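Local coordinates for protein antibiotic biosynthesis monooxygenase (Thermus thermophilus, PDB 1IUJ) that is of unknown substrate but may be a monooxygenase of the antibiotic biosynthesis family, and binds zinc ions, at residues Val29-Leu41 against Val51-Trp65. Residues are numbered along the deposited sequence; the frame is centred on the assembly and turned at random.
With ZN (zinc ion), chain F.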
ATOM      1  N   VAL B  29     -17.114   6.227   3.968  1.00 23.37           N
ATOM      2  CA  VAL B  29     -15.937   7.099   4.117  1.00 24.03           C
ATOM      3  C   VAL B  29     -15.865   8.213   3.062  1.00 25.78           C
ATOM      4  O   VAL B  29     -15.088   9.152   3.205  1.00 26.02           O
ATOM      5  CB  VAL B  29     -14.618   6.281   4.121  1.00 23.72           C
ATOM      6  CG1 VAL B  29     -14.232   5.821   2.713  1.00 23.51           C
ATOM      7  CG2 VAL B  29     -13.470   7.069   4.781  1.00 23.15           C
ATOM      8  N   ASP B  30     -16.692   8.128   2.016  1.00 27.94           N
ATOM      9  CA  ASP B  30     -16.617   9.097   0.894  1.00 30.16           C
ATOM     10  C   ASP B  30     -16.779  10.591   1.220  1.00 30.18           C
ATOM     11  O   ASP B  30     -16.090  11.442   0.637  1.00 31.13           O
ATOM     12  CB  ASP B  30     -17.598   8.712  -0.221  1.00 31.19           C
ATOM     13  CG  ASP B  30     -17.053   7.615  -1.117  1.00 34.61           C
ATOM     14  OD1 ASP B  30     -17.785   7.166  -2.032  1.00 39.70           O
ATOM     15  OD2 ASP B  30     -15.906   7.132  -0.993  1.00 38.42           O
ATOM     16  N   ARG B  31     -17.692  10.924   2.121  1.00 30.60           N
ATOM     17  CA  ARG B  31     -17.954  12.330   2.407  1.00 30.65           C
ATOM     18  C   ARG B  31     -17.011  12.840   3.489  1.00 29.37           C
ATOM     19  O   ARG B  31     -17.065  14.009   3.874  1.00 29.80           O
ATOM     20  CB  ARG B  31     -19.417  12.541   2.808  1.00 31.62           C
ATOM     21  CG  ARG B  31     -20.286  13.100   1.680  1.00 33.69           C
ATOM     22  CD  ARG B  31     -21.710  12.552   1.649  1.00 39.28           C
ATOM     23  NE  ARG B  31     -22.713  13.607   1.766  1.00 43.00           N
ATOM     24  CZ  ARG B  31     -23.999  13.463   1.454  1.00 44.24           C
ATOM     25  NH1 ARG B  31     -24.448  12.308   0.984  1.00 45.19           N
ATOM     26  NH2 ARG B  31     -24.840  14.482   1.600  1.00 45.89           N
ATOM     27  N   MET B  32     -16.144  11.954   3.984  1.00 27.55           N
ATOM     28  CA  MET B  32     -15.347  12.281   5.156  1.00 25.07           C
ATOM     29  C   MET B  32     -14.365  13.407   4.872  1.00 22.84           C
ATOM     30  O   MET B  32     -13.641  13.378   3.886  1.00 22.07           O
ATOM     31  CB  MET B  32     -14.624  11.047   5.729  1.00 25.35           C
ATOM     32  CG  MET B  32     -15.534   9.989   6.345  1.00 26.79           C
ATOM     33  SD  MET B  32     -16.609  10.626   7.630  1.00 31.55           S
ATOM     34  CE  MET B  32     -15.392  11.512   8.746  1.00 24.42           C
ATOM     35  N   PRO B  33     -14.383  14.435   5.706  1.00 21.75           N
ATOM     36  CA  PRO B  33     -13.403  15.511   5.590  1.00 20.69           C
ATOM     37  C   PRO B  33     -11.989  14.959   5.450  1.00 19.32           C
ATOM     38  O   PRO B  33     -11.586  14.118   6.256  1.00 18.72           O
ATOM     39  CB  PRO B  33     -13.537  16.233   6.927  1.00 21.27           C
ATOM     40  CG  PRO B  33     -14.990  16.059   7.266  1.00 21.79           C
ATOM     41  CD  PRO B  33     -15.384  14.699   6.762  1.00 22.83           C
ATOM     42  N   GLY B  34     -11.258  15.415   4.441  1.00 17.95           N
ATOM     43  CA  GLY B  34      -9.857  15.028   4.317  1.00 17.99           C
ATOM     44  C   GLY B  34      -9.657  13.658   3.702  1.00 17.29           C
ATOM     45  O   GLY B  34      -8.514  13.236   3.461  1.00 17.07           O
ATOM     46  N   PHE B  35     -10.748  12.941   3.434  1.00 16.99           N
ATOM     47  CA  PHE B  35     -10.629  11.663   2.704  1.00 16.77           C
ATOM     48  C   PHE B  35     -10.206  11.950   1.265  1.00 17.17           C
ATOM     49  O   PHE B  35     -10.790  12.815   0.584  1.00 17.73           O
ATOM     50  CB  PHE B  35     -11.956  10.881   2.720  1.00 16.77           C
ATOM     51  CG  PHE B  35     -11.992   9.712   1.775  1.00 17.08           C
ATOM     52  CD1 PHE B  35     -11.382   8.516   2.125  1.00 16.06           C
ATOM     53  CD2 PHE B  35     -12.620   9.794   0.534  1.00 17.64           C
ATOM     54  CE1 PHE B  35     -11.379   7.397   1.254  1.00 17.96           C
ATOM     55  CE2 PHE B  35     -12.641   8.681  -0.341  1.00 18.36           C
ATOM     56  CZ  PHE B  35     -12.015   7.485   0.010  1.00 17.10           C
ATOM     57  N   ILE B  36      -9.215  11.203   0.802  1.00 15.72           N
ATOM     58  CA  ILE B  36      -8.723  11.316  -0.559  1.00 15.98           C
ATOM     59  C   ILE B  36      -9.119  10.099  -1.421  1.00 15.89           C
ATOM     60  O   ILE B  36      -9.731  10.272  -2.507  1.00 16.14           O
ATOM     61  CB  ILE B  36      -7.192  11.581  -0.619  1.00 14.46           C
ATOM     62  CG1 ILE B  36      -6.855  12.936   0.032  1.00 15.35           C
ATOM     63  CG2 ILE B  36      -6.772  11.622  -2.076  1.00 15.58           C
ATOM     64  CD1 ILE B  36      -5.387  13.165   0.246  1.00 14.79           C
ATOM     65  N   ARG B  37      -8.761   8.880  -0.997  1.00 15.99           N
ATOM     66  CA  ARG B  37      -8.938   7.686  -1.852  1.00 14.81           C
ATOM     67  C   ARG B  37      -8.915   6.415  -1.028  1.00 15.16           C
ATOM     68  O   ARG B  37      -8.215   6.366  -0.026  1.00 13.41           O
ATOM     69  CB  ARG B  37      -7.853   7.620  -2.923  1.00 14.69           C
ATOM     70  CG  ARG B  37      -8.033   6.579  -4.005  1.00 15.41           C
ATOM     71  CD  ARG B  37      -7.008   6.740  -5.060  1.00 17.23           C
ATOM     72  NE  ARG B  37      -7.248   5.859  -6.197  1.00 19.07           N
ATOM     73  CZ  ARG B  37      -6.448   5.809  -7.240  1.00 22.38           C
ATOM     74  NH1 ARG B  37      -5.357   6.576  -7.276  1.00 23.56           N
ATOM     75  NH2 ARG B  37      -6.712   4.969  -8.233  1.00 20.61           N
ATOM     76  N   ASN B  38      -9.707   5.411  -1.422  1.00 14.62           N
ATOM     77  CA  ASN B  38      -9.675   4.096  -0.768  1.00 14.61           C
ATOM     78  C   ASN B  38      -9.488   3.020  -1.824  1.00 15.21           C
ATOM     79  O   ASN B  38     -10.152   3.038  -2.853  1.00 15.56           O
ATOM     80  CB  ASN B  38     -10.980   3.831   0.011  1.00 15.32           C
ATOM     81  CG  ASN B  38     -10.979   2.493   0.752  1.00 14.99           C
ATOM     82  OD1 ASN B  38     -11.649   1.525   0.336  1.00 20.23           O
ATOM     83  ND2 ASN B  38     -10.260   2.432   1.859  1.00 15.23           N
ATOM     84  N   LEU B  39      -8.615   2.054  -1.565  1.00 14.53           N
ATOM     85  CA  LEU B  39      -8.455   0.913  -2.475  1.00 15.23           C
ATOM     86  C   LEU B  39      -8.517  -0.363  -1.685  1.00 14.92           C
ATOM     87  O   LEU B  39      -7.983  -0.439  -0.571  1.00 14.71           O
ATOM     88  CB  LEU B  39      -7.151   0.994  -3.252  1.00 15.82           C
ATOM     89  CG  LEU B  39      -6.968   2.248  -4.102  1.00 18.41           C
ATOM     90  CD1 LEU B  39      -6.249   3.372  -3.342  1.00 20.55           C
ATOM     91  CD2 LEU B  39      -6.241   1.886  -5.372  1.00 23.84           C
ATOM     92  N   VAL B  40      -9.224  -1.360  -2.207  1.00 13.59           N
ATOM     93  CA  VAL B  40      -9.182  -2.664  -1.600  1.00 13.27           C
ATOM     94  C   VAL B  40      -8.375  -3.563  -2.530  1.00 13.86           C
ATOM     95  O   VAL B  40      -8.628  -3.628  -3.738  1.00 13.57           O
ATOM     96  CB  VAL B  40     -10.589  -3.243  -1.380  1.00 13.34           C
ATOM     97  CG1 VAL B  40     -10.489  -4.609  -0.668  1.00 13.77           C
ATOM     98  CG2 VAL B  40     -11.508  -2.230  -0.614  1.00 14.82           C
ATOM     99  N   LEU B  41      -7.376  -4.212  -1.956  1.00 13.17           N
ATOM    100  CA  LEU B  41      -6.337  -4.911  -2.724  1.00 13.12           C
ATOM    101  C   LEU B  41      -6.353  -6.394  -2.399  1.00 12.67           C
ATOM    102  O   LEU B  41      -6.135  -6.805  -1.266  1.00 11.91           O
ATOM    103  CB  LEU B  41      -4.965  -4.295  -2.383  1.00 12.57           C
ATOM    104  CG  LEU B  41      -4.782  -2.827  -2.634  1.00 14.03           C
ATOM    105  CD1 LEU B  41      -3.398  -2.396  -2.182  1.00 15.42           C
ATOM    106  CD2 LEU B  41      -4.982  -2.444  -4.105  1.00 15.55           C
ATOM    107  N   VAL B  51      -5.244  -6.098   1.592  1.00 12.46           N
ATOM    108  CA  VAL B  51      -4.905  -4.763   2.131  1.00 12.49           C
ATOM    109  C   VAL B  51      -5.962  -3.743   1.799  1.00 12.42           C
ATOM    110  O   VAL B  51      -6.297  -3.532   0.651  1.00 12.97           O
ATOM    111  CB  VAL B  51      -3.478  -4.282   1.701  1.00 13.77           C
ATOM    112  CG1 VAL B  51      -3.228  -2.849   2.152  1.00 13.88           C
ATOM    113  CG2 VAL B  51      -2.441  -5.175   2.320  1.00 14.78           C
ATOM    114  N   VAL B  52      -6.483  -3.069   2.828  1.00 12.45           N
ATOM    115  CA  VAL B  52      -7.364  -1.934   2.589  1.00 12.84           C
ATOM    116  C   VAL B  52      -6.463  -0.718   2.763  1.00 12.75           C
ATOM    117  O   VAL B  52      -5.938  -0.449   3.872  1.00 13.04           O
ATOM    118  CB  VAL B  52      -8.517  -1.874   3.570  1.00 12.63           C
ATOM    119  CG1 VAL B  52      -9.288  -0.561   3.366  1.00 13.30           C
ATOM    120  CG2 VAL B  52      -9.417  -3.130   3.489  1.00 15.27           C
ATOM    121  N   MET B  53      -6.304   0.028   1.680  1.00 12.44           N
ATOM    122  CA  MET B  53      -5.373   1.147   1.674  1.00 12.98           C
ATOM    123  C   MET B  53      -6.170   2.426   1.574  1.00 13.26           C
ATOM    124  O   MET B  53      -6.992   2.585   0.660  1.00 13.26           O
ATOM    125  CB  MET B  53      -4.439   1.069   0.473  1.00 13.22           C
ATOM    126  CG  MET B  53      -3.459   2.205   0.477  1.00 16.73           C
ATOM    127  SD  MET B  53      -2.279   1.977  -0.811  1.00 25.95           S
ATOM    128  CE  MET B  53      -3.299   1.996  -2.247  1.00 26.88           C
ATOM    129  N   THR B  54      -5.920   3.349   2.486  1.00 12.98           N
ATOM    130  CA  THR B  54      -6.714   4.570   2.505  1.00 12.99           C
ATOM    131  C   THR B  54      -5.809   5.765   2.577  1.00 12.30           C
ATOM    132  O   THR B  54      -4.833   5.765   3.345  1.00 12.85           O
ATOM    133  CB  THR B  54      -7.666   4.553   3.686  1.00 12.81           C
ATOM    134  OG1 THR B  54      -8.480   3.369   3.636  1.00 13.10           O
ATOM    135  CG2 THR B  54      -8.679   5.748   3.581  1.00 13.10           C
ATOM    136  N   LEU B  55      -6.070   6.731   1.698  1.00 12.17           N
ATOM    137  CA  LEU B  55      -5.271   7.951   1.578  1.00 12.60           C
ATOM    138  C   LEU B  55      -6.034   9.100   2.201  1.00 12.76           C
ATOM    139  O   LEU B  55      -7.207   9.301   1.882  1.00 13.29           O
ATOM    140  CB  LEU B  55      -5.026   8.275   0.096  1.00 12.83           C
ATOM    141  CG  LEU B  55      -3.910   7.536  -0.640  1.00 17.01           C
ATOM    142  CD1 LEU B  55      -4.121   6.016  -0.623  1.00 19.77           C
ATOM    143  CD2 LEU B  55      -3.890   8.094  -2.084  1.00 17.44           C
ATOM    144  N   TRP B  56      -5.357   9.836   3.075  1.00 11.11           N
ATOM    145  CA  TRP B  56      -5.958  10.953   3.836  1.00 11.73           C
ATOM    146  C   TRP B  56      -5.127  12.221   3.685  1.00 12.51           C
ATOM    147  O   TRP B  56      -3.909  12.163   3.520  1.00 12.84           O
ATOM    148  CB  TRP B  56      -5.947  10.561   5.330  1.00 11.52           C
ATOM    149  CG  TRP B  56      -6.914   9.430   5.682  1.00 10.76           C
ATOM    150  CD1 TRP B  56      -6.617   8.114   5.920  1.00 13.84           C
ATOM    151  CD2 TRP B  56      -8.315   9.572   5.906  1.00 14.03           C
ATOM    152  NE1 TRP B  56      -7.766   7.416   6.219  1.00 15.32           N
ATOM    153  CE2 TRP B  56      -8.822   8.295   6.238  1.00 13.15           C
ATOM    154  CE3 TRP B  56      -9.202  10.657   5.856  1.00 14.33           C
ATOM    155  CZ2 TRP B  56     -10.183   8.072   6.493  1.00 13.89           C
ATOM    156  CZ3 TRP B  56     -10.557  10.431   6.111  1.00 14.56           C
ATOM    157  CH2 TRP B  56     -11.022   9.160   6.437  1.00 13.69           C
ATOM    158  N   GLU B  57      -5.772  13.393   3.786  1.00 13.84           N
ATOM    159  CA  GLU B  57      -5.027  14.655   3.749  1.00 14.94           C
ATOM    160  C   GLU B  57      -4.017  14.784   4.894  1.00 14.17           C
ATOM    161  O   GLU B  57      -2.966  15.417   4.740  1.00 15.48           O
ATOM    162  CB  GLU B  57      -6.029  15.823   3.825  1.00 15.89           C
ATOM    163  CG  GLU B  57      -5.469  17.199   3.600  1.00 23.10           C
ATOM    164  CD  GLU B  57      -5.670  17.612   2.163  1.00 30.61           C
ATOM    165  OE1 GLU B  57      -4.835  17.202   1.330  1.00 34.00           O
ATOM    166  OE2 GLU B  57      -6.683  18.312   1.865  1.00 34.19           O
ATOM    167  N   SER B  58      -4.344  14.170   6.040  1.00 13.68           N
ATOM    168  CA  SER B  58      -3.511  14.229   7.232  1.00 12.77           C
ATOM    169  C   SER B  58      -3.839  13.125   8.191  1.00 11.37           C
ATOM    170  O   SER B  58      -4.913  12.546   8.125  1.00 10.98           O
ATOM    171  CB  SER B  58      -3.692  15.564   7.962  1.00 13.03           C
ATOM    172  OG  SER B  58      -4.995  15.664   8.555  1.00 15.92           O
ATOM    173  N   GLU B  59      -2.927  12.872   9.129  1.00 11.95           N
ATOM    174  CA  GLU B  59      -3.211  11.959  10.217  1.00 11.35           C
ATOM    175  C   GLU B  59      -4.444  12.403  11.044  1.00 11.65           C
ATOM    176  O   GLU B  59      -5.247  11.568  11.457  1.00 11.42           O
ATOM    177  CB  GLU B  59      -1.957  11.781  11.074  1.00 11.82           C
ATOM    178  CG  GLU B  59      -2.150  10.818  12.237  1.00 13.77           C
ATOM    179  CD  GLU B  59      -0.879  10.596  13.039  1.00 16.04           C
ATOM    180  OE1 GLU B  59       0.205  11.133  12.708  1.00 19.38           O
ATOM    181  OE2 GLU B  59      -1.000   9.899  14.036  1.00 18.99           O
ATOM    182  N   GLU B  60      -4.565  13.709  11.270  1.00 12.58           N
ATOM    183  CA  GLU B  60      -5.693  14.245  12.025  1.00 12.04           C
ATOM    184  C   GLU B  60      -7.024  13.878  11.358  1.00 12.05           C
ATOM    185  O   GLU B  60      -7.992  13.545  12.034  1.00 12.41           O
ATOM    186  CB  GLU B  60      -5.524  15.752  12.218  1.00 12.80           C
ATOM    187  CG  GLU B  60      -6.602  16.411  13.103  1.00 14.10           C
ATOM    188  CD  GLU B  60      -6.642  15.871  14.526  1.00 18.97           C
ATOM    189  OE1 GLU B  60      -5.689  15.210  14.974  1.00 14.00           O
ATOM    190  OE2 GLU B  60      -7.635  16.137  15.248  1.00 17.68           O
ATOM    191  N   ALA B  61      -7.076  13.984  10.032  1.00 11.04           N
ATOM    192  CA  ALA B  61      -8.286  13.593   9.305  1.00 12.85           C
ATOM    193  C   ALA B  61      -8.637  12.115   9.540  1.00 11.97           C
ATOM    194  O   ALA B  61      -9.806  11.781   9.766  1.00 13.09           O
ATOM    195  CB  ALA B  61      -8.145  13.919   7.810  1.00 11.70           C
ATOM    196  N   PHE B  62      -7.627  11.233   9.491  1.00 11.24           N
ATOM    197  CA  PHE B  62      -7.797   9.868   9.916  1.00 11.08           C
ATOM    198  C   PHE B  62      -8.318   9.741  11.349  1.00 10.90           C
ATOM    199  O   PHE B  62      -9.285   8.994  11.591  1.00  9.73           O
ATOM    200  CB  PHE B  62      -6.480   9.113   9.729  1.00 11.59           C
ATOM    201  CG  PHE B  62      -6.461   7.807  10.396  1.00 11.28           C
ATOM    202  CD1 PHE B  62      -5.782   7.645  11.617  1.00 11.26           C
ATOM    203  CD2 PHE B  62      -7.109   6.720   9.809  1.00  9.51           C
ATOM    204  CE1 PHE B  62      -5.746   6.453  12.255  1.00 12.66           C
ATOM    205  CE2 PHE B  62      -7.087   5.493  10.437  1.00 11.08           C
ATOM    206  CZ  PHE B  62      -6.363   5.348  11.684  1.00 10.75           C
ATOM    207  N   ARG B  63      -7.726  10.467  12.297  1.00 10.19           N
ATOM    208  CA  ARG B  63      -8.184  10.346  13.689  1.00 11.71           C
ATOM    209  C   ARG B  63      -9.656  10.754  13.832  1.00 10.24           C
ATOM    210  O   ARG B  63     -10.410  10.085  14.492  1.00 12.23           O
ATOM    211  CB  ARG B  63      -7.365  11.174  14.655  1.00 11.90           C
ATOM    212  CG  ARG B  63      -5.834  10.866  14.641  1.00 16.14           C
ATOM    213  CD  ARG B  63      -4.923  12.158  14.695  1.00 25.17           C
ATOM    214  NE  ARG B  63      -3.585  12.027  15.320  1.00 28.31           N
ATOM    215  CZ  ARG B  63      -2.577  12.898  15.218  1.00 22.95           C
ATOM    216  NH1 ARG B  63      -2.669  14.008  14.495  1.00 27.73           N
ATOM    217  NH2 ARG B  63      -1.418  12.641  15.836  1.00 31.83           N
ATOM    218  N   ALA B  64     -10.060  11.833  13.180  1.00 11.40           N
ATOM    219  CA  ALA B  64     -11.461  12.265  13.247  1.00 12.12           C
ATOM    220  C   ALA B  64     -12.389  11.174  12.700  1.00 11.49           C
ATOM    221  O   ALA B  64     -13.454  10.849  13.256  1.00 13.08           O
ATOM    222  CB  ALA B  64     -11.623  13.551  12.494  1.00 12.54           C
ATOM    223  N   TRP B  65     -11.958  10.566  11.606  1.00 11.92           N
ATOM    224  CA  TRP B  65     -12.699   9.480  11.045  1.00 12.80           C
ATOM    225  C   TRP B  65     -12.877   8.305  12.010  1.00 11.58           C
ATOM    226  O   TRP B  65     -13.965   7.771  12.145  1.00 12.42           O
ATOM    227  CB  TRP B  65     -12.014   8.993   9.779  1.00 13.98           C
ATOM    228  CG  TRP B  65     -12.847   7.951   9.207  1.00 18.44           C
ATOM    229  CD1 TRP B  65     -14.201   8.043   8.938  1.00 25.18           C
ATOM    230  CD2 TRP B  65     -12.473   6.625   8.904  1.00 27.08           C
ATOM    231  NE1 TRP B  65     -14.667   6.848   8.466  1.00 28.13           N
ATOM    232  CE2 TRP B  65     -13.624   5.958   8.424  1.00 27.16           C
ATOM    233  CE3 TRP B  65     -11.277   5.925   8.964  1.00 24.76           C
ATOM    234  CZ2 TRP B  65     -13.603   4.626   8.002  1.00 28.18           C
ATOM    235  CZ3 TRP B  65     -11.251   4.605   8.547  1.00 27.26           C
ATOM    236  CH2 TRP B  65     -12.409   3.964   8.076  1.00 30.78           C
TER
HETATM  237 ZN    ZN F2003      -5.767  14.866  16.849  1.00 14.01          ZN
HETATM  238  O   HOH W   1     -12.330  12.889   8.882  1.00 22.45           O
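The W56 indole is sandwiched between F35 and the first turn of helix 59-65: F35 presents its ring edge to one face (centroid to that of the W56 six-membered ring 5.8 Å, planes at 78°, a T-shaped pair), while the backbone of A61 and F62 lies over the opposite face. At the indole edge sit M32 CB and, in the ring plane, P33 O. T54 CG2 meets the F35 ring at its edge. CG anti to the backbone N (chi1 -177°) carries the W65 indole to V29 and M32. V29 CG2 lies over one face, a CH-pi contact 4.0 Å from the centroid of the five-membered ring, with W56 CZ2 over the rim of that face. M32 crosses W65 at about a right angle; its CG lies 3.5 Å from W65 CD1, and its SD makes an oblique Met-aromatic contact.

Beyond the aromatic cluster, strands 35-41 and 51-56 pair antiparallel. A classic beta bulge interrupts them where L55 O accepts from both I36 N (3.0 Å) and R37 N (3.3 Å), from the same face of its carbonyl plane. On the face turned to helix 15-29, N38 ND2 makes a weak, bent bond to T54 OG1 (2.7 Å, 128° at the hydrogen). On the other face L39 and M53 run side by side, L39 CD1 to M53 CE (3.4 Å) being shorter than usual van der Waals contact. L39, V40 and L41 also pair with a strand of the second subunit.

This is the middle hairpin of a ferredoxin-like fold, continued across the dimer as in alpha+beta barrel relatives. Within the helix, E60 OE1 ligates zinc (1.9 Å) and takes a long, weak salt bridge from R63 NH1. Two chemistries thus divide the contact: eight backbone hydrogen bonds hold the strands, E57 N to G34 O closing their end, whereas mainly apolar packing, A61 CB against G34 CA included, and one water linking P33 O to A61 O seat the helix on 29-34.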